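Local coordinates for protein ribosome biogenesis GTPase A (PDB 3CNL) that binds GTP through a circularly permuted G domain, probably hydrolyses it, and is probably required for a late step of 50S ribosomal subunit assembly, at residues A[20-25]-A[137-142]; A[102-107]-A[114-119]. All coordinates share one frame; numbering follows the deposited sequence.

Contact 1 of 2, residues A[20-25]-A[137-142]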
ATOM      1  N   ARG A  20       3.346   0.438 -22.366  1.00 38.54           N
ATOM      2  CA  ARG A  20       3.709   0.899 -23.707  1.00 38.37           C
ATOM      3  C   ARG A  20       3.003   2.206 -24.063  1.00 37.32           C
ATOM      4  O   ARG A  20       3.466   2.956 -24.916  1.00 37.27           O
ATOM      5  CB  ARG A  20       3.432  -0.185 -24.760  1.00 39.24           C
ATOM      6  CG  ARG A  20       4.337  -1.405 -24.631  1.00 41.58           C
ATOM      7  CD  ARG A  20       4.444  -2.158 -25.949  1.00 46.60           C
ATOM      8  NE  ARG A  20       3.531  -3.292 -26.041  1.00 50.05           N
ATOM      9  CZ  ARG A  20       3.855  -4.547 -25.727  1.00 50.73           C
ATOM     10  NH1 ARG A  20       5.074  -4.838 -25.281  1.00 52.97           N
ATOM     11  NH2 ARG A  20       2.954  -5.519 -25.852  1.00 54.04           N
ATOM     12  N   LEU A  21       1.876   2.463 -23.396  1.00 36.00           N
ATOM     13  CA  LEU A  21       1.085   3.674 -23.629  1.00 34.64           C
ATOM     14  C   LEU A  21       1.665   4.922 -22.963  1.00 33.32           C
ATOM     15  O   LEU A  21       1.237   6.049 -23.257  1.00 32.20           O
ATOM     16  CB  LEU A  21      -0.362   3.473 -23.141  1.00 35.10           C
ATOM     17  CG  LEU A  21      -1.271   2.418 -23.776  1.00 36.14           C
ATOM     18  CD1 LEU A  21      -2.664   2.523 -23.157  1.00 37.70           C
ATOM     19  CD2 LEU A  21      -1.366   2.573 -25.297  1.00 38.16           C
ATOM     20  N   VAL A  22       2.632   4.729 -22.065  1.00 32.06           N
ATOM     21  CA  VAL A  22       3.035   5.810 -21.159  1.00 30.75           C
ATOM     22  C   VAL A  22       4.513   6.072 -21.161  1.00 29.78           C
ATOM     23  O   VAL A  22       5.292   5.252 -21.618  1.00 30.30           O
ATOM     24  CB  VAL A  22       2.572   5.542 -19.697  1.00 30.90           C
ATOM     25  CG1 VAL A  22       1.065   5.321 -19.653  1.00 30.35           C
ATOM     26  CG2 VAL A  22       3.328   4.352 -19.076  1.00 29.77           C
ATOM     27  N   ASN A  23       4.892   7.224 -20.623  1.00 28.88           N
ATOM     28  CA  ASN A  23       6.289   7.597 -20.482  1.00 28.13           C
ATOM     29  C   ASN A  23       6.648   7.904 -19.026  1.00 27.56           C
ATOM     30  O   ASN A  23       7.809   8.142 -18.713  1.00 27.54           O
ATOM     31  CB  ASN A  23       6.645   8.779 -21.418  1.00 28.18           C
ATOM     32  CG  ASN A  23       5.868  10.063 -21.106  1.00 27.82           C
ATOM     33  OD1 ASN A  23       5.447  10.306 -19.972  1.00 25.70           O
ATOM     34  ND2 ASN A  23       5.692  10.902 -22.128  1.00 25.97           N
ATOM     35  N   THR A  24       5.631   7.888 -18.159  1.00 26.72           N
ATOM     36  CA  THR A  24       5.762   8.182 -16.739  1.00 26.10           C
ATOM     37  C   THR A  24       4.929   7.176 -15.915  1.00 25.79           C
ATOM     38  O   THR A  24       3.844   6.767 -16.335  1.00 25.22           O
ATOM     39  CB  THR A  24       5.298   9.641 -16.459  1.00 26.28           C
ATOM     40  OG1 THR A  24       6.032  10.536 -17.305  1.00 25.85           O
ATOM     41  CG2 THR A  24       5.479  10.056 -14.974  1.00 25.51           C
ATOM     42  N   VAL A  25       5.456   6.811 -14.744  1.00 25.37           N
ATOM     43  CA  VAL A  25       4.861   5.853 -13.809  1.00 24.65           C
ATOM     44  C   VAL A  25       4.867   6.443 -12.393  1.00 24.58           C
ATOM     45  O   VAL A  25       5.928   6.834 -11.883  1.00 23.01           O
ATOM     46  CB  VAL A  25       5.698   4.521 -13.760  1.00 24.80           C
ATOM     47  CG1 VAL A  25       5.212   3.596 -12.641  1.00 24.87           C
ATOM     48  CG2 VAL A  25       5.618   3.792 -15.090  1.00 24.00           C
ATOM     49  N   ILE A 137      -8.761   1.424 -21.922  1.00 44.92           N
ATOM     50  CA  ILE A 137      -8.389   2.434 -20.942  1.00 43.70           C
ATOM     51  C   ILE A 137      -8.493   3.842 -21.559  1.00 42.64           C
ATOM     52  O   ILE A 137      -8.087   4.058 -22.695  1.00 42.33           O
ATOM     53  CB  ILE A 137      -6.957   2.191 -20.391  1.00 43.99           C
ATOM     54  CG1 ILE A 137      -6.590   0.698 -20.386  1.00 45.00           C
ATOM     55  CG2 ILE A 137      -6.811   2.795 -18.987  1.00 43.42           C
ATOM     56  CD1 ILE A 137      -6.116   0.128 -21.761  1.00 46.89           C
ATOM     57  N   GLN A 138      -9.059   4.785 -20.809  1.00 41.71           N
ATOM     58  CA  GLN A 138      -9.218   6.160 -21.273  1.00 40.92           C
ATOM     59  C   GLN A 138      -8.255   7.094 -20.545  1.00 39.85           C
ATOM     60  O   GLN A 138      -7.871   6.850 -19.398  1.00 39.74           O
ATOM     61  CB  GLN A 138     -10.666   6.641 -21.085  1.00 41.50           C
ATOM     62  CG  GLN A 138     -11.695   5.928 -21.980  1.00 44.37           C
ATOM     63  CD  GLN A 138     -11.578   6.317 -23.445  1.00 45.84           C
ATOM     64  OE1 GLN A 138     -10.991   5.588 -24.258  1.00 49.20           O
ATOM     65  NE2 GLN A 138     -12.127   7.478 -23.791  1.00 48.88           N
ATOM     66  N   TRP A 139      -7.860   8.164 -21.218  1.00 38.37           N
ATOM     67  CA  TRP A 139      -7.102   9.212 -20.564  1.00 37.04           C
ATOM     68  C   TRP A 139      -8.042  10.261 -19.992  1.00 36.23           C
ATOM     69  O   TRP A 139      -9.175  10.442 -20.480  1.00 36.29           O
ATOM     70  CB  TRP A 139      -6.166   9.904 -21.546  1.00 36.36           C
ATOM     71  CG  TRP A 139      -5.269   8.992 -22.280  1.00 37.20           C
ATOM     72  CD1 TRP A 139      -5.520   8.389 -23.476  1.00 35.90           C
ATOM     73  CD2 TRP A 139      -3.958   8.578 -21.886  1.00 36.98           C
ATOM     74  NE1 TRP A 139      -4.445   7.621 -23.852  1.00 35.94           N
ATOM     75  CE2 TRP A 139      -3.472   7.720 -22.892  1.00 38.35           C
ATOM     76  CE3 TRP A 139      -3.145   8.851 -20.778  1.00 34.49           C
ATOM     77  CZ2 TRP A 139      -2.205   7.134 -22.828  1.00 36.93           C
ATOM     78  CZ3 TRP A 139      -1.893   8.275 -20.713  1.00 38.20           C
ATOM     79  CH2 TRP A 139      -1.432   7.417 -21.730  1.00 37.56           C
ATOM     80  N   PHE A 140      -7.571  10.931 -18.948  1.00 34.25           N
ATOM     81  CA  PHE A 140      -8.063  12.252 -18.606  1.00 33.76           C
ATOM     82  C   PHE A 140      -6.859  13.181 -18.641  1.00 33.58           C
ATOM     83  O   PHE A 140      -5.718  12.731 -18.513  1.00 33.22           O
ATOM     84  CB  PHE A 140      -8.821  12.298 -17.270  1.00 33.34           C
ATOM     85  CG  PHE A 140      -7.978  12.003 -16.048  1.00 33.16           C
ATOM     86  CD1 PHE A 140      -7.756  10.693 -15.643  1.00 33.11           C
ATOM     87  CD2 PHE A 140      -7.465  13.047 -15.266  1.00 32.87           C
ATOM     88  CE1 PHE A 140      -6.988  10.415 -14.505  1.00 33.59           C
ATOM     89  CE2 PHE A 140      -6.701  12.791 -14.128  1.00 33.39           C
ATOM     90  CZ  PHE A 140      -6.463  11.469 -13.748  1.00 33.62           C
ATOM     91  N   SER A 141      -7.106  14.463 -18.868  1.00 33.53           N
ATOM     92  CA  SER A 141      -6.014  15.408 -19.027  1.00 33.66           C
ATOM     93  C   SER A 141      -6.060  16.385 -17.880  1.00 33.85           C
ATOM     94  O   SER A 141      -7.148  16.757 -17.429  1.00 34.08           O
ATOM     95  CB  SER A 141      -6.150  16.154 -20.353  1.00 33.85           C
ATOM     96  OG  SER A 141      -6.222  15.243 -21.438  1.00 34.75           O
ATOM     97  N   LEU A 142      -4.896  16.797 -17.387  1.00 33.78           N
ATOM     98  CA  LEU A 142      -4.853  17.908 -16.442  1.00 34.42           C
ATOM     99  C   LEU A 142      -5.097  19.207 -17.222  1.00 35.33           C
ATOM    100  O   LEU A 142      -5.251  19.166 -18.443  1.00 35.14           O
ATOM    101  CB  LEU A 142      -3.524  17.941 -15.674  1.00 34.10           C
ATOM    102  CG  LEU A 142      -3.153  16.691 -14.852  1.00 33.97           C
ATOM    103  CD1 LEU A 142      -1.791  16.857 -14.166  1.00 32.36           C
ATOM    104  CD2 LEU A 142      -4.224  16.313 -13.821  1.00 32.03           C
TER

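Contact 2 of 2, residues A[102-107]-A[114-119]. With GNP (phosphoaminophosphonic acid-guanylate ester), chain B.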
ATOM      1  N   VAL A 102       0.862   9.367 -18.033  1.00 25.17           N
ATOM      2  CA  VAL A 102       1.130   8.739 -16.750  1.00 24.55           C
ATOM      3  C   VAL A 102       0.301   7.467 -16.528  1.00 23.69           C
ATOM      4  O   VAL A 102      -0.897   7.443 -16.801  1.00 23.47           O
ATOM      5  CB  VAL A 102       0.903   9.772 -15.594  1.00 24.39           C
ATOM      6  CG1 VAL A 102       1.208   9.171 -14.228  1.00 24.08           C
ATOM      7  CG2 VAL A 102       1.741  11.054 -15.823  1.00 24.24           C
ATOM      8  N   LEU A 103       0.963   6.419 -16.041  1.00 23.54           N
ATOM      9  CA  LEU A 103       0.277   5.254 -15.475  1.00 23.08           C
ATOM     10  C   LEU A 103       0.445   5.271 -13.959  1.00 23.28           C
ATOM     11  O   LEU A 103       1.555   5.394 -13.429  1.00 22.03           O
ATOM     12  CB  LEU A 103       0.822   3.934 -16.046  1.00 23.17           C
ATOM     13  CG  LEU A 103       0.333   2.613 -15.410  1.00 23.22           C
ATOM     14  CD1 LEU A 103      -1.123   2.282 -15.745  1.00 24.14           C
ATOM     15  CD2 LEU A 103       1.221   1.414 -15.774  1.00 22.42           C
ATOM     16  N   ILE A 104      -0.678   5.161 -13.267  1.00 24.01           N
ATOM     17  CA  ILE A 104      -0.681   4.919 -11.829  1.00 24.30           C
ATOM     18  C   ILE A 104      -0.606   3.399 -11.613  1.00 24.37           C
ATOM     19  O   ILE A 104      -1.449   2.666 -12.134  1.00 24.69           O
ATOM     20  CB  ILE A 104      -1.995   5.462 -11.193  1.00 24.35           C
ATOM     21  CG1 ILE A 104      -2.184   6.955 -11.477  1.00 25.66           C
ATOM     22  CG2 ILE A 104      -2.060   5.181  -9.663  1.00 25.16           C
ATOM     23  CD1 ILE A 104      -0.991   7.840 -11.110  1.00 24.08           C
ATOM     24  N   VAL A 105       0.370   2.924 -10.835  1.00 23.74           N
ATOM     25  CA  VAL A 105       0.518   1.485 -10.601  1.00 23.14           C
ATOM     26  C   VAL A 105       0.839   1.139  -9.126  1.00 23.10           C
ATOM     27  O   VAL A 105       1.375   1.965  -8.383  1.00 22.54           O
ATOM     28  CB  VAL A 105       1.607   0.871 -11.521  1.00 22.94           C
ATOM     29  CG1 VAL A 105       3.003   1.252 -11.038  1.00 22.93           C
ATOM     30  CG2 VAL A 105       1.485  -0.636 -11.546  1.00 24.05           C
ATOM     31  N   GLY A 106       0.533  -0.092  -8.718  1.00 22.45           N
ATOM     32  CA  GLY A 106       0.855  -0.534  -7.348  1.00 22.16           C
ATOM     33  C   GLY A 106       0.212  -1.858  -6.982  1.00 22.45           C
ATOM     34  O   GLY A 106      -0.626  -2.390  -7.730  1.00 21.39           O
ATOM     35  N   VAL A 107       0.582  -2.394  -5.822  1.00 22.45           N
ATOM     36  CA  VAL A 107      -0.048  -3.648  -5.371  1.00 22.31           C
ATOM     37  C   VAL A 107      -1.437  -3.281  -4.879  1.00 22.64           C
ATOM     38  O   VAL A 107      -1.719  -2.106  -4.739  1.00 22.79           O
ATOM     39  CB  VAL A 107       0.770  -4.340  -4.275  1.00 22.13           C
ATOM     40  CG1 VAL A 107       2.192  -4.664  -4.784  1.00 22.20           C
ATOM     41  CG2 VAL A 107       0.798  -3.469  -2.974  1.00 22.00           C
ATOM     42  N   THR A 114      -8.353   6.055  -5.322  1.00 28.33           N
ATOM     43  CA  THR A 114      -8.510   7.283  -4.581  1.00 28.84           C
ATOM     44  C   THR A 114      -7.659   8.410  -5.176  1.00 29.62           C
ATOM     45  O   THR A 114      -8.145   9.530  -5.357  1.00 30.35           O
ATOM     46  CB  THR A 114      -8.196   7.028  -3.086  1.00 28.83           C
ATOM     47  OG1 THR A 114      -9.096   6.015  -2.598  1.00 27.51           O
ATOM     48  CG2 THR A 114      -8.347   8.313  -2.245  1.00 30.21           C
ATOM     49  N   ILE A 115      -6.403   8.120  -5.490  1.00 29.57           N
ATOM     50  CA  ILE A 115      -5.520   9.094  -6.148  1.00 30.47           C
ATOM     51  C   ILE A 115      -6.044   9.549  -7.527  1.00 31.37           C
ATOM     52  O   ILE A 115      -6.070  10.750  -7.824  1.00 32.07           O
ATOM     53  CB  ILE A 115      -4.062   8.568  -6.206  1.00 29.75           C
ATOM     54  CG1 ILE A 115      -3.481   8.556  -4.785  1.00 29.29           C
ATOM     55  CG2 ILE A 115      -3.174   9.403  -7.157  1.00 30.10           C
ATOM     56  CD1 ILE A 115      -2.148   7.877  -4.655  1.00 27.71           C
ATOM     57  N   ILE A 116      -6.469   8.599  -8.353  1.00 32.22           N
ATOM     58  CA  ILE A 116      -7.065   8.921  -9.657  1.00 32.85           C
ATOM     59  C   ILE A 116      -8.300   9.802  -9.510  1.00 33.61           C
ATOM     60  O   ILE A 116      -8.461  10.778 -10.252  1.00 33.35           O
ATOM     61  CB  ILE A 116      -7.384   7.639 -10.469  1.00 32.80           C
ATOM     62  CG1 ILE A 116      -6.082   6.938 -10.845  1.00 31.46           C
ATOM     63  CG2 ILE A 116      -8.186   7.958 -11.743  1.00 32.75           C
ATOM     64  CD1 ILE A 116      -6.291   5.571 -11.394  1.00 33.00           C
ATOM     65  N   ASN A 117      -9.160   9.469  -8.550  1.00 34.37           N
ATOM     66  CA  ASN A 117     -10.359  10.262  -8.322  1.00 36.14           C
ATOM     67  C   ASN A 117     -10.036  11.714  -7.987  1.00 36.72           C
ATOM     68  O   ASN A 117     -10.668  12.623  -8.527  1.00 37.43           O
ATOM     69  CB  ASN A 117     -11.232   9.634  -7.241  1.00 36.96           C
ATOM     70  CG  ASN A 117     -11.856   8.327  -7.678  1.00 38.41           C
ATOM     71  OD1 ASN A 117     -11.758   7.918  -8.845  1.00 41.23           O
ATOM     72  ND2 ASN A 117     -12.504   7.651  -6.732  1.00 41.30           N
ATOM     73  N   LYS A 118      -9.047  11.929  -7.117  1.00 36.86           N
ATOM     74  CA  LYS A 118      -8.562  13.268  -6.785  1.00 37.92           C
ATOM     75  C   LYS A 118      -8.021  13.986  -8.023  1.00 39.32           C
ATOM     76  O   LYS A 118      -8.442  15.103  -8.338  1.00 39.09           O
ATOM     77  CB  LYS A 118      -7.474  13.194  -5.712  1.00 37.83           C
ATOM     78  CG  LYS A 118      -7.202  14.520  -5.004  1.00 37.35           C
ATOM     79  CD  LYS A 118      -5.975  14.430  -4.094  1.00 37.41           C
ATOM     80  CE  LYS A 118      -6.216  13.554  -2.887  1.00 35.58           C
ATOM     81  NZ  LYS A 118      -5.152  13.755  -1.879  1.00 34.17           N
ATOM     82  N   LEU A 119      -7.098  13.330  -8.725  1.00 40.77           N
ATOM     83  CA  LEU A 119      -6.520  13.848  -9.975  1.00 42.32           C
ATOM     84  C   LEU A 119      -7.574  14.207 -11.036  1.00 44.07           C
ATOM     85  O   LEU A 119      -7.488  15.258 -11.680  1.00 44.26           O
ATOM     86  CB  LEU A 119      -5.533  12.832 -10.555  1.00 42.09           C
ATOM     87  CG  LEU A 119      -4.019  12.929 -10.336  1.00 42.08           C
ATOM     88  CD1 LEU A 119      -3.631  13.650  -9.057  1.00 42.53           C
ATOM     89  CD2 LEU A 119      -3.395  11.548 -10.400  1.00 41.63           C
TER
HETATM   90  PG  GNP B 501      -7.112  -1.932  -5.312  1.00 38.27           P
HETATM   91  O1G GNP B 501      -6.115  -1.882  -6.446  1.00 36.49           O
HETATM   92  O2G GNP B 501      -6.856  -3.097  -4.373  1.00 40.18           O
HETATM   93  O3G GNP B 501      -8.515  -1.887  -5.904  1.00 37.74           O
HETATM   94  N3B GNP B 501      -7.183  -0.686  -4.335  1.00 32.88           N
HETATM   95  PB  GNP B 501      -6.607   0.766  -4.550  1.00 30.22           P
HETATM   96  O1B GNP B 501      -5.117   0.716  -4.651  1.00 23.61           O
HETATM   97  O2B GNP B 501      -7.321   1.384  -5.707  1.00 28.79           O
HETATM   98  O3A GNP B 501      -6.979   1.526  -3.262  1.00 26.57           O
HETATM   99  PA  GNP B 501      -8.236   2.386  -2.926  1.00 27.21           P
HETATM  100  O1A GNP B 501      -8.068   3.766  -3.411  1.00 24.68           O
HETATM  101  O2A GNP B 501      -9.493   1.710  -3.285  1.00 27.42           O
HETATM  102  O5' GNP B 501      -8.163   2.498  -1.375  1.00 26.29           O
HETATM  103  C5' GNP B 501      -8.125   1.347  -0.518  1.00 26.42           C
HETATM  104  C4' GNP B 501      -8.548   1.785   0.880  1.00 27.52           C
HETATM  105  O4' GNP B 501      -7.592   2.720   1.457  1.00 26.59           O
HETATM  106  C3' GNP B 501      -9.884   2.502   0.985  1.00 28.88           C
HETATM  107  O3' GNP B 501     -10.496   2.121   2.209  1.00 31.11           O
HETATM  108  C2' GNP B 501      -9.471   3.964   1.036  1.00 27.88           C
HETATM  109  O2' GNP B 501     -10.463   4.737   1.670  1.00 29.64           O
HETATM  110  C1' GNP B 501      -8.210   3.908   1.891  1.00 25.30           C
HETATM  111  N9  GNP B 501      -7.239   4.967   1.630  1.00 24.60           N
HETATM  112  C8  GNP B 501      -6.787   5.373   0.390  1.00 24.13           C
HETATM  113  N7  GNP B 501      -5.889   6.326   0.465  1.00 26.19           N
HETATM  114  C5  GNP B 501      -5.758   6.562   1.850  1.00 24.81           C
HETATM  115  C6  GNP B 501      -4.937   7.472   2.572  1.00 25.13           C
HETATM  116  O6  GNP B 501      -4.130   8.306   2.125  1.00 22.83           O
HETATM  117  N1  GNP B 501      -5.110   7.359   3.964  1.00 24.53           N
HETATM  118  C2  GNP B 501      -5.975   6.472   4.585  1.00 25.12           C
HETATM  119  N2  GNP B 501      -6.024   6.497   5.933  1.00 26.03           N
HETATM  120  N3  GNP B 501      -6.736   5.613   3.929  1.00 23.51           N
HETATM  121  C4  GNP B 501      -6.581   5.720   2.573  1.00 24.38           C

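Contact 1 of 2, residues A[20-25]-A[137-142]
The benzo end of the Trp-139 indole reaches across to the turn that leads into strand 24-30 and meets it with CZ2 and CH2. The backbone carbonyl of Leu-21 comes to the ring's edge, near its plane, with O 3.4 Å from Trp-139 CH2, so that its partial negative charge faces the ring's C-H rim and not its pi cloud. On the Leu-21 side chain it is the root that touches the ring: CB lies 4.1 Å from Trp-139 CZ2. CG stands anti to the carbonyl carbon (chi1 -63°), and the branch runs on to Ile-137, where the two CD1 methyls of Leu-21 and Ile-137 meet loosely at 4.4 Å. Val-22 adds its CG1 methyl, 3.9 Å from Trp-139 CH2, approaching the ring obliquely. The indole also forms a cation-pi pair with Arg-101, and Val-22 continues inward onto Leu-103 and Leu-149. No hydrogen bond joins the two segments. An alanine in place of Trp-139 would probably open a gap beside Val-22 CG1 and leave the guanidinium of Arg-101 without its aromatic partner. The indole thus reaches from the antiparallel edge strand 139-141 past its neighbours to the turn just before strand 24-30, at one end of the mixed sheet of a P-loop GTPase domain.

Contact 2 of 2, residues A[102-107]-A[114-119]
Oxygen O1A on the alpha-phosphate of GNP is gripped twice by Thr-114, through the backbone N at 3.0 Å (N-H...O angle 153°) and through the hydroxyl OG1 at 2.6 Å. Thr-114 belongs to the helix of the strand-loop-helix P-loop (Walker A) motif, in which strand 101-106 runs into the phosphate-binding loop and helix 112-120 leads away from it. Its OG1 is anti to the carbonyl carbon and beside the backbone N (chi1 -59°), which lets both donors converge on one oxygen. Lys-112 NZ, Ser-113 OG and Gly-111 N also hydrogen-bond the nucleotide, and Lys-112 NZ bonds Val-107 O as well, linking the strand's exit to the phosphate site. Behind this polar end the helix lies on the sheet through buried aliphatic side chains. Ile-104 points from the strand toward the helix and also touches Val-26 and Val-28 of the neighbouring strand 24-30. Its end methyl, CD1, reaches Leu-119 CD2 at 4.5 Å, a loose touch. The Ile-104 and Ile-116 side chains run antiparallel to one another as they pass, meeting through their methylenes, with Ile-104 CG1 3.9 Å from Ile-116 CG1.

From the N terminus, the chain enters contact 1 at residues 20-25, where strand 24-30 begins, and returns to it only at 137-142. Contact 2 lies wholly inside that long loop: the chain leaves strand 101-106 through the phosphate-binding loop and enters helix 112-120, a short closure of a few residues. The two loops are therefore nested and do not cross. Strands 24-30 and 101-106 are neighbours in the sheet, and a probable hydrogen bond from Leu-103 N to Thr-24 O (2.9 Å) joins the contacts directly. On the helix side, Phe-140 packs against Leu-119. Contact 1 thus ties the edge strand 139-141 to the turn ahead of strand 24-30, while contact 2 seats the nucleotide-binding helix on the same sheet.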